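Local coordinates for protein aminoglycoside N(3)-acetyltransferase (Enterobacter cloacae, PDB 6NP3) that acetylates the 3-amino group of 2-deoxystreptamine antibiotics with acetyl-CoA, and so probably confers resistance to gentamicin, kanamycin, tobramycin, neomycin and apramycin, at residues 168-173 with 252-257; 224-229 with 259-264. All coordinates share one frame; numbering follows the deposited sequence. Where two conformers were deposited one is given.

Interaction 1 (168-173 with 252-257); sequences TALHYA and ADIVSF. With LLL ((2R,3R,4R,5R)-2-((1S,2S,3R,4S,6R)-4,6-diamino-3-((2R,3R,6S)-3-amino-6-(aminomethyl)-tetrahydro-2H-pyran-2-yloxy)-2-hydr oxycyclohexyloxy)-5-methyl-4-(methylamino)-tetrahydro-2H-pyran-3,5-diol), chain B.
Val255 and Ile254 of helix 251-265 pack against Ala169, Leu170, Tyr172 and Ala173 of segment 168-173, which runs into helix 170-176, in the antibiotic N-acetyltransferase fold; the face of helix 170-176 turned away from helix 251-265 lines the gentamicin pocket. The packing across the contact is apolar. The branches of Val255 divide the work: CG1, anti to the backbone N (chi1 170°), meets Tyr172 CD1 at 3.7 Å, obliquely to the ring, while CG2 rests on the backbone of Ala169, 3.6 Å from its O. The small Ala169 and Ala173 let the backbones come close; Val255 and Ala173 have CA atoms 5.5 Å apart. Leu170 uses both methyls: its side chain crosses that of Ile254 at about a right angle, CD1 touching Ile254 CD1 at 4.0 Å, and CD2 lies over the backbone, 3.5 Å from Ile254 O.

Polar bonding lies on the pocket side, where His171 directs its CB away from helix 251-265. Glu174 OE2 is hydrogen-bonded to ND1 and helps fix the imidazole's rotation, leaving the opposite nitrogen for gentamicin. The 3-amino nitrogen, N32 of LLL, approaches in the ring plane and donates to His171 NE2 over 2.8 Å.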
ATOM      1  N   THR A 168      -4.244   0.125   2.858  1.00 12.92           N
ATOM      2  CA  THR A 168      -4.089  -0.975   1.913  1.00 12.84           C
ATOM      3  C   THR A 168      -4.049  -2.318   2.610  1.00 11.95           C
ATOM      4  O   THR A 168      -4.519  -3.316   2.055  1.00 12.52           O
ATOM      5  CB  THR A 168      -2.787  -0.784   1.133  1.00 14.11           C
ATOM      6  OG1 THR A 168      -2.692   0.577   0.680  1.00 15.05           O
ATOM      7  CG2 THR A 168      -2.675  -1.732  -0.004  1.00 16.25           C
ATOM      8  N   ALA A 169      -3.461  -2.381   3.796  1.00 12.15           N
ATOM      9  CA  ALA A 169      -3.344  -3.672   4.439  1.00 11.83           C
ATOM     10  C   ALA A 169      -4.692  -4.334   4.677  1.00 11.18           C
ATOM     11  O   ALA A 169      -4.746  -5.569   4.769  1.00 11.51           O
ATOM     12  CB  ALA A 169      -2.584  -3.580   5.743  1.00 12.95           C
ATOM     13  N   LEU A 170      -5.771  -3.558   4.808  1.00 11.38           N
ATOM     14  CA  LEU A 170      -7.085  -4.161   4.999  1.00 11.31           C
ATOM     15  C   LEU A 170      -7.570  -4.950   3.791  1.00 10.91           C
ATOM     16  O   LEU A 170      -8.494  -5.757   3.942  1.00 11.68           O
ATOM     17  CB  LEU A 170      -8.107  -3.115   5.436  1.00 12.10           C
ATOM     18  CG  LEU A 170      -8.087  -2.809   6.933  1.00 12.39           C
ATOM     19  CD1 LEU A 170      -8.896  -1.578   7.242  1.00 13.25           C
ATOM     20  CD2 LEU A 170      -8.607  -4.015   7.699  1.00 13.77           C
ATOM     21  N   HIS A 171      -6.988  -4.757   2.608  1.00 10.92           N
ATOM     22  CA  HIS A 171      -7.276  -5.695   1.526  1.00 10.74           C
ATOM     23  C   HIS A 171      -6.874  -7.124   1.866  1.00 10.80           C
ATOM     24  O   HIS A 171      -7.436  -8.055   1.265  1.00 11.81           O
ATOM     25  CB  HIS A 171      -6.691  -5.214   0.198  1.00 11.45           C
ATOM     26  CG  HIS A 171      -7.265  -3.915  -0.273  1.00 12.31           C
ATOM     27  ND1 HIS A 171      -8.608  -3.748  -0.525  1.00 12.93           N
ATOM     28  CD2 HIS A 171      -6.684  -2.725  -0.558  1.00 13.63           C
ATOM     29  CE1 HIS A 171      -8.826  -2.513  -0.940  1.00 13.98           C
ATOM     30  NE2 HIS A 171      -7.674  -1.871  -0.970  1.00 14.65           N
ATOM     31  N   TYR A 172      -5.934  -7.340   2.789  1.00 10.73           N
ATOM     32  CA  TYR A 172      -5.655  -8.708   3.223  1.00 11.05           C
ATOM     33  C   TYR A 172      -6.869  -9.299   3.927  1.00 11.08           C
ATOM     34  O   TYR A 172      -7.213 -10.469   3.722  1.00 11.29           O
ATOM     35  CB  TYR A 172      -4.418  -8.713   4.132  1.00 11.22           C
ATOM     36  CG  TYR A 172      -4.047 -10.092   4.613  1.00 11.05           C
ATOM     37  CD1 TYR A 172      -4.726 -10.689   5.651  1.00 11.97           C
ATOM     38  CD2 TYR A 172      -3.047 -10.819   4.009  1.00 11.69           C
ATOM     39  CE1 TYR A 172      -4.436 -11.977   6.069  1.00 12.90           C
ATOM     40  CE2 TYR A 172      -2.734 -12.090   4.446  1.00 12.95           C
ATOM     41  CZ  TYR A 172      -3.436 -12.668   5.475  1.00 13.69           C
ATOM     42  OH  TYR A 172      -3.127 -13.960   5.872  1.00 16.66           O
ATOM     43  N   ALA A 173      -7.507  -8.511   4.789  1.00 11.59           N
ATOM     44  CA  ALA A 173      -8.695  -9.005   5.469  1.00 11.91           C
ATOM     45  C   ALA A 173      -9.764  -9.415   4.470  1.00 12.09           C
ATOM     46  O   ALA A 173     -10.465 -10.415   4.658  1.00 12.77           O
ATOM     47  CB  ALA A 173      -9.246  -7.947   6.406  1.00 12.45           C
ATOM     48  N   ALA A 252      -1.407  -5.788  12.369  1.00 11.79           N
ATOM     49  CA  ALA A 252      -2.029  -7.073  12.650  1.00 12.97           C
ATOM     50  C   ALA A 252      -3.358  -6.887  13.367  1.00 12.84           C
ATOM     51  O   ALA A 252      -4.326  -7.610  13.101  1.00 13.45           O
ATOM     52  CB  ALA A 252      -1.089  -7.950  13.472  1.00 13.97           C
ATOM     53  N   ASP A 253      -3.421  -5.923  14.284  1.00 13.16           N
ATOM     54  CA  ASP A 253      -4.650  -5.705  15.042  1.00 13.31           C
ATOM     55  C   ASP A 253      -5.781  -5.200  14.153  1.00 12.62           C
ATOM     56  O   ASP A 253      -6.907  -5.696  14.250  1.00 13.33           O
ATOM     57  CB  ASP A 253      -4.406  -4.737  16.190  1.00 14.52           C
ATOM     58  CG  ASP A 253      -5.535  -4.745  17.182  1.00 16.79           C
ATOM     59  OD1 ASP A 253      -5.805  -5.811  17.763  1.00 19.38           O
ATOM     60  OD2 ASP A 253      -6.147  -3.686  17.372  1.00 18.16           O
ATOM     61  N   ILE A 254      -5.526  -4.221  13.282  1.00 12.32           N
ATOM     62  CA  ILE A 254      -6.607  -3.712  12.433  1.00 12.10           C
ATOM     63  C   ILE A 254      -7.050  -4.758  11.418  1.00 12.22           C
ATOM     64  O   ILE A 254      -8.239  -4.859  11.107  1.00 12.64           O
ATOM     65  CB  ILE A 254      -6.245  -2.366  11.770  1.00 12.54           C
ATOM     66  CG1 ILE A 254      -7.527  -1.669  11.256  1.00 13.08           C
ATOM     67  CG2 ILE A 254      -5.198  -2.541  10.684  1.00 12.68           C
ATOM     68  CD1 ILE A 254      -7.327  -0.289  10.724  1.00 13.39           C
ATOM     69  N   VAL A 255      -6.126  -5.570  10.911  1.00 11.87           N
ATOM     70  CA  VAL A 255      -6.505  -6.623   9.975  1.00 12.20           C
ATOM     71  C   VAL A 255      -7.323  -7.698  10.669  1.00 12.40           C
ATOM     72  O   VAL A 255      -8.343  -8.161  10.134  1.00 12.93           O
ATOM     73  CB  VAL A 255      -5.264  -7.168   9.241  1.00 13.21           C
ATOM     74  CG1 VAL A 255      -5.606  -8.426   8.456  1.00 15.11           C
ATOM     75  CG2 VAL A 255      -4.726  -6.079   8.312  1.00 13.29           C
ATOM     76  N   SER A 256      -6.926  -8.127  11.863  0.56 12.57           N
ATOM     77  CA  SER A 256      -7.761  -9.081  12.583  0.56 13.52           C
ATOM     78  C   SER A 256      -9.157  -8.505  12.830  0.56 13.19           C
ATOM     79  O   SER A 256     -10.180  -9.183  12.623  0.56 13.21           O
ATOM     80  CB  SER A 256      -7.082  -9.454  13.894  0.56 15.59           C
ATOM     81  OG  SER A 256      -5.896 -10.187  13.647  0.56 17.86           O
ATOM     82  N   PHE A 257      -9.219  -7.243  13.256  1.00 13.70           N
ATOM     83  CA  PHE A 257     -10.498  -6.583  13.462  1.00 13.92           C
ATOM     84  C   PHE A 257     -11.307  -6.603  12.181  1.00 13.43           C
ATOM     85  O   PHE A 257     -12.523  -6.854  12.202  1.00 13.93           O
ATOM     86  CB  PHE A 257     -10.250  -5.157  13.938  1.00 14.09           C
ATOM     87  CG  PHE A 257     -11.497  -4.324  14.083  1.00 15.16           C
ATOM     88  CD1 PHE A 257     -11.994  -3.611  13.013  1.00 15.61           C
ATOM     89  CD2 PHE A 257     -12.159  -4.241  15.292  1.00 17.23           C
ATOM     90  CE1 PHE A 257     -13.126  -2.839  13.131  1.00 16.50           C
ATOM     91  CE2 PHE A 257     -13.310  -3.468  15.397  1.00 18.59           C
ATOM     92  CZ  PHE A 257     -13.755  -2.746  14.343  1.00 18.14           C
TER
HETATM   93  C11 LLL B 301      -9.431   3.837  -4.359  0.81 25.28           C
HETATM   94  O11 LLL B 301      -8.582   2.883  -3.669  0.81 19.54           O
HETATM   95  C21 LLL B 301      -9.288   5.173  -3.635  0.81 28.73           C
HETATM   96  N21 LLL B 301      -7.861   5.441  -3.496  0.81 30.20           N
HETATM   97  C31 LLL B 301      -9.821   5.070  -2.254  0.81 28.69           C
HETATM   98  C41 LLL B 301     -11.294   4.703  -2.337  0.81 29.31           C
HETATM   99  C51 LLL B 301     -11.413   3.398  -3.117  0.81 29.22           C
HETATM  100  O51 LLL B 301     -10.819   3.519  -4.379  0.81 28.20           O
HETATM  101  C61 LLL B 301     -12.869   3.041  -3.329  0.81 29.85           C
HETATM  102  N61 LLL B 301     -12.927   1.794  -4.090  0.81 29.57           N
HETATM  103  C12 LLL B 301      -6.240  -0.243  -5.256  0.19 17.21           C
HETATM  104  N12 LLL B 301      -5.737  -1.495  -5.803  0.19 16.97           N
HETATM  105  C22 LLL B 301      -6.906  -0.455  -3.897  0.81 17.33           C
HETATM  106  C32 LLL B 301      -7.326   0.905  -3.376  0.19 19.27           C
HETATM  107  N32 LLL B 301      -7.947   0.746  -2.058  0.19 20.46           N
HETATM  108  C42 LLL B 301      -8.328   1.618  -4.284  0.19 19.52           C
HETATM  109  C52 LLL B 301      -7.747   1.717  -5.695  0.19 17.92           C
HETATM  110  O52 LLL B 301      -8.753   2.199  -6.556  0.19 17.59           O
HETATM  111  C62 LLL B 301      -7.257   0.382  -6.220  0.19 16.77           C
HETATM  112  O62 LLL B 301      -6.600   0.606  -7.454  0.81 13.57           O
HETATM  113  C13 LLL B 301      -7.013  -0.178  -8.574  0.19 15.22           C
HETATM  114  C23 LLL B 301      -5.781  -0.346  -9.460  0.19 14.76           C
HETATM  115  O23 LLL B 301      -4.748  -0.902  -8.674  0.19 14.71           O
HETATM  116  C33 LLL B 301      -5.289   1.022  -9.969  0.19 14.73           C
HETATM  117  N33 LLL B 301      -4.168   0.832 -10.916  0.19 14.61           N
HETATM  118  C43 LLL B 301      -6.467   1.741 -10.660  0.19 15.04           C
HETATM  119  O43 LLL B 301      -6.734   1.031 -11.853  0.19 15.19           O
HETATM  120  C53 LLL B 301      -7.697   1.756  -9.747  0.19 15.04           C
HETATM  121  O53 LLL B 301      -8.067   0.467  -9.317  0.19 14.96           O
HETATM  122  C83 LLL B 301      -6.091   3.194 -10.975  0.19 15.40           C
HETATM  123  C93 LLL B 301      -2.996   1.640 -10.513  0.19 14.62           C

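Interaction 2 (224-229 with 259-264); sequences ERIARD and IEWLEA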
ATOM      1  N   GLU A 224     -12.660   1.410   4.061  1.00 16.26           N
ATOM      2  CA  GLU A 224     -13.037   2.641   4.744  1.00 17.66           C
ATOM      3  C   GLU A 224     -13.987   2.373   5.894  1.00 17.27           C
ATOM      4  O   GLU A 224     -13.848   2.964   6.973  1.00 17.97           O
ATOM      5  CB  GLU A 224     -13.652   3.628   3.750  1.00 18.78           C
ATOM      6  CG  GLU A 224     -14.087   4.918   4.406  1.00 20.97           C
ATOM      7  CD  GLU A 224     -14.519   5.998   3.437  1.00 23.64           C
ATOM      8  OE1 GLU A 224     -14.295   5.865   2.216  1.00 26.07           O
ATOM      9  OE2 GLU A 224     -15.081   6.999   3.925  1.00 27.06           O
ATOM     10  N   ARG A 225     -14.986   1.529   5.678  1.00 17.68           N
ATOM     11  CA  ARG A 225     -15.946   1.274   6.738  1.00 19.75           C
ATOM     12  C   ARG A 225     -15.291   0.573   7.917  1.00 17.08           C
ATOM     13  O   ARG A 225     -15.588   0.892   9.074  1.00 17.65           O
ATOM     14  CB  ARG A 225     -17.116   0.466   6.189  1.00 23.02           C
ATOM     15  CG  ARG A 225     -17.908   1.206   5.098  1.00 29.79           C
ATOM     16  CD  ARG A 225     -19.450   0.953   5.164  1.00 41.02           C
ATOM     17  NE  ARG A 225     -19.911   1.137   6.533  1.00 49.26           N
ATOM     18  CZ  ARG A 225     -20.597   0.245   7.233  1.00 53.69           C
ATOM     19  NH1 ARG A 225     -20.978  -0.904   6.689  1.00 55.49           N
ATOM     20  NH2 ARG A 225     -20.926   0.517   8.484  1.00 55.71           N
ATOM     21  N   ILE A 226     -14.417  -0.399   7.645  1.00 16.06           N
ATOM     22  CA  ILE A 226     -13.713  -1.094   8.719  1.00 15.54           C
ATOM     23  C   ILE A 226     -12.834  -0.120   9.488  1.00 15.21           C
ATOM     24  O   ILE A 226     -12.848  -0.096  10.720  1.00 15.75           O
ATOM     25  CB  ILE A 226     -12.881  -2.254   8.156  1.00 14.38           C
ATOM     26  CG1 ILE A 226     -13.774  -3.344   7.565  1.00 14.79           C
ATOM     27  CG2 ILE A 226     -11.966  -2.805   9.229  1.00 14.72           C
ATOM     28  CD1 ILE A 226     -13.005  -4.290   6.706  1.00 14.88           C
ATOM     29  N   ALA A 227     -12.049   0.684   8.770  1.00 15.82           N
ATOM     30  CA  ALA A 227     -11.085   1.553   9.432  1.00 16.49           C
ATOM     31  C   ALA A 227     -11.783   2.622  10.265  1.00 17.18           C
ATOM     32  O   ALA A 227     -11.342   2.932  11.379  1.00 16.81           O
ATOM     33  CB  ALA A 227     -10.177   2.179   8.382  1.00 17.08           C
ATOM     34  N   ARG A 228     -12.878   3.189   9.761  1.00 18.28           N
ATOM     35  CA  ARG A 228     -13.615   4.167  10.558  1.00 20.51           C
ATOM     36  C   ARG A 228     -14.118   3.549  11.855  1.00 19.10           C
ATOM     37  O   ARG A 228     -14.010   4.157  12.929  1.00 19.96           O
ATOM     38  CB  ARG A 228     -14.816   4.713   9.782  1.00 24.66           C
ATOM     39  CG  ARG A 228     -14.542   5.795   8.789  1.00 30.74           C
ATOM     40  CD  ARG A 228     -15.829   6.357   8.168  1.00 36.51           C
ATOM     41  NE  ARG A 228     -15.513   7.101   6.950  1.00 40.97           N
ATOM     42  CZ  ARG A 228     -14.915   8.287   6.937  1.00 44.42           C
ATOM     43  NH1 ARG A 228     -14.576   8.871   8.075  1.00 45.72           N
ATOM     44  NH2 ARG A 228     -14.655   8.890   5.787  1.00 45.77           N
ATOM     45  N   ASP A 229     -14.727   2.363  11.770  0.52 19.51           N
ATOM     46  CA  ASP A 229     -15.184   1.666  12.967  0.52 19.65           C
ATOM     47  C   ASP A 229     -14.018   1.424  13.914  0.52 18.17           C
ATOM     48  O   ASP A 229     -14.076   1.786  15.095  0.52 18.42           O
ATOM     49  CB  ASP A 229     -15.862   0.347  12.584  0.52 21.06           C
ATOM     50  CG  ASP A 229     -17.365   0.370  12.803  0.52 23.74           C
ATOM     51  OD1 ASP A 229     -17.895   1.344  13.369  0.52 26.30           O
ATOM     52  OD2 ASP A 229     -18.037  -0.604  12.414  0.52 22.55           O
ATOM     53  N   ILE A 259     -11.148  -8.736   9.554  1.00 12.19           N
ATOM     54  CA  ILE A 259     -11.646 -10.082   9.276  1.00 12.96           C
ATOM     55  C   ILE A 259     -12.902 -10.348  10.099  1.00 13.82           C
ATOM     56  O   ILE A 259     -13.917 -10.849   9.595  1.00 14.63           O
ATOM     57  CB  ILE A 259     -10.551 -11.131   9.550  1.00 12.70           C
ATOM     58  CG1 ILE A 259      -9.375 -10.922   8.588  1.00 12.79           C
ATOM     59  CG2 ILE A 259     -11.105 -12.553   9.464  1.00 14.09           C
ATOM     60  CD1 ILE A 259      -8.129 -11.676   9.011  1.00 13.77           C
ATOM     61  N   GLU A 260     -12.817 -10.083  11.402  1.00 14.12           N
ATOM     62  CA  GLU A 260     -13.970 -10.270  12.278  1.00 15.98           C
ATOM     63  C   GLU A 260     -15.147  -9.407  11.833  1.00 15.16           C
ATOM     64  O   GLU A 260     -16.304  -9.852  11.873  1.00 16.09           O
ATOM     65  CB  GLU A 260     -13.581  -9.963  13.725  1.00 17.62           C
ATOM     66  CG  GLU A 260     -12.557 -10.901  14.290  1.00 25.95           C
ATOM     67  CD  GLU A 260     -12.061 -10.508  15.672  1.00 35.50           C
ATOM     68  OE1 GLU A 260     -12.698  -9.669  16.339  1.00 36.70           O
ATOM     69  OE2 GLU A 260     -11.020 -11.050  16.095  1.00 37.77           O
ATOM     70  N   TRP A 261     -14.882  -8.174  11.417  1.00 15.17           N
ATOM     71  CA  TRP A 261     -15.932  -7.234  11.045  1.00 15.13           C
ATOM     72  C   TRP A 261     -16.699  -7.755   9.842  1.00 14.82           C
ATOM     73  O   TRP A 261     -17.940  -7.773   9.834  1.00 16.00           O
ATOM     74  CB  TRP A 261     -15.278  -5.885  10.736  1.00 15.46           C
ATOM     75  CG  TRP A 261     -16.149  -4.709  10.514  1.00 15.69           C
ATOM     76  CD1 TRP A 261     -16.430  -3.734  11.428  1.00 16.68           C
ATOM     77  CD2 TRP A 261     -16.796  -4.318   9.298  1.00 16.17           C
ATOM     78  NE1 TRP A 261     -17.226  -2.771  10.867  1.00 17.52           N
ATOM     79  CE2 TRP A 261     -17.473  -3.109   9.561  1.00 17.67           C
ATOM     80  CE3 TRP A 261     -16.890  -4.880   8.016  1.00 16.36           C
ATOM     81  CZ2 TRP A 261     -18.209  -2.443   8.591  1.00 18.38           C
ATOM     82  CZ3 TRP A 261     -17.622  -4.217   7.056  1.00 17.79           C
ATOM     83  CH2 TRP A 261     -18.279  -3.015   7.352  1.00 18.75           C
ATOM     84  N   LEU A 262     -15.975  -8.190   8.809  1.00 14.15           N
ATOM     85  CA  LEU A 262     -16.598  -8.751   7.621  1.00 14.63           C
ATOM     86  C   LEU A 262     -17.355 -10.031   7.945  1.00 14.79           C
ATOM     87  O   LEU A 262     -18.489 -10.221   7.485  1.00 15.54           O
ATOM     88  CB  LEU A 262     -15.543  -9.025   6.551  1.00 14.15           C
ATOM     89  CG  LEU A 262     -14.963  -7.767   5.911  1.00 14.34           C
ATOM     90  CD1 LEU A 262     -13.677  -8.107   5.181  1.00 15.39           C
ATOM     91  CD2 LEU A 262     -15.962  -7.072   4.986  1.00 15.49           C
ATOM     92  N   GLU A 263     -16.756 -10.932   8.722  1.00 14.94           N
ATOM     93  CA  GLU A 263     -17.393 -12.228   8.983  1.00 15.32           C
ATOM     94  C   GLU A 263     -18.610 -12.111   9.895  1.00 17.34           C
ATOM     95  O   GLU A 263     -19.538 -12.927   9.797  1.00 19.03           O
ATOM     96  CB  GLU A 263     -16.372 -13.209   9.559  1.00 15.34           C
ATOM     97  CG  GLU A 263     -15.367 -13.608   8.476  1.00 14.97           C
ATOM     98  CD  GLU A 263     -14.202 -14.495   8.889  1.00 15.16           C
ATOM     99  OE1 GLU A 263     -14.074 -14.867  10.069  1.00 15.76           O
ATOM    100  OE2 GLU A 263     -13.365 -14.806   8.002  1.00 14.65           O
ATOM    101  N   ALA A 264     -18.653 -11.067  10.727  1.00 16.79           N
ATOM    102  CA  ALA A 264     -19.831 -10.818  11.548  1.00 18.69           C
ATOM    103  C   ALA A 264     -20.993 -10.294  10.716  1.00 20.09           C
ATOM    104  O   ALA A 264     -22.159 -10.475  11.095  1.00 22.79           O
ATOM    105  CB  ALA A 264     -19.507  -9.824  12.670  1.00 19.54           C
TER
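Trp261 reaches from helix 251-265 onto helix 222-233, where Asp229, Ile226 and Arg225 each take a different part of its indole. The polar tie is at the edge: NE1 donates to Asp229 OD2 over 2.8 Å, in the ring plane and nearly straight, with an N-H...O angle of 170°. Asp229 accepts through the anti lone pair of OD2, its carboxylate turned steeply against the indole. An acidic residue suits this place because it satisfies the one N-H of an otherwise buried apolar side chain.

Over one indole face lies Ile226. Its CG1 makes a CH-pi contact 3.9 Å from the centroid of the six-membered ring, offset toward the rim at CE3, while CD1 runs on to Leu262 CG at 4.1 Å. The CG1-CD1 arm is long enough to lie on the ring with its first carbon and reach Leu262 with its last.

Arg225 closes the far end of the ring system. Its chain bends at chi2 and chi3, and the guanidinium presents a face to the indole edge, NH1 standing 3.5 Å from Trp261 CH2. The two planes are steeply inclined, so this is no parallel stack.

Further out, Trp261 CG lies anti to its backbone N (chi1 -172°), which starts the indole off toward helix 222-233. Arg265 makes a cation-pi contact with Trp261 and a long, weak ion pair with Asp229. Within helix 222-233, Arg228 NH2 forms a salt bridge with Glu224 OE2, one turn earlier, at 2.7 Å.

The large indole spans the axes of segments 224-229 and 259-264, which approach to 10.4 Å with their N-to-C directions 115° apart. Helix 170-176 packs beside both helices, while strands 237-241 and 244-250 make the chain connection from helix 222-233 to helix 251-265.

Overall arrangement
Helix 251-265 takes part in both contacts: its earlier turns pack on helix 170-176 in interaction 1, its later turns on helix 222-233 in interaction 2. The centres lie about 9 Å apart and the two touch directly. Leu170 CD1 meets Ile226 CG2 at 3.9 Å, Ala173 CB meets Ile259 CG1 at 3.7 Å, and Phe257 CE1 approaches Ile226 O at 3.7 Å, so the three helices form one packed group. Only interaction 1 includes a residue of the gentamicin pocket, His171. Interaction 2 lies farther back: the side chain of Ile226 is about 8 Å from that of His171, and that of Arg225 about 10 Å from the drug.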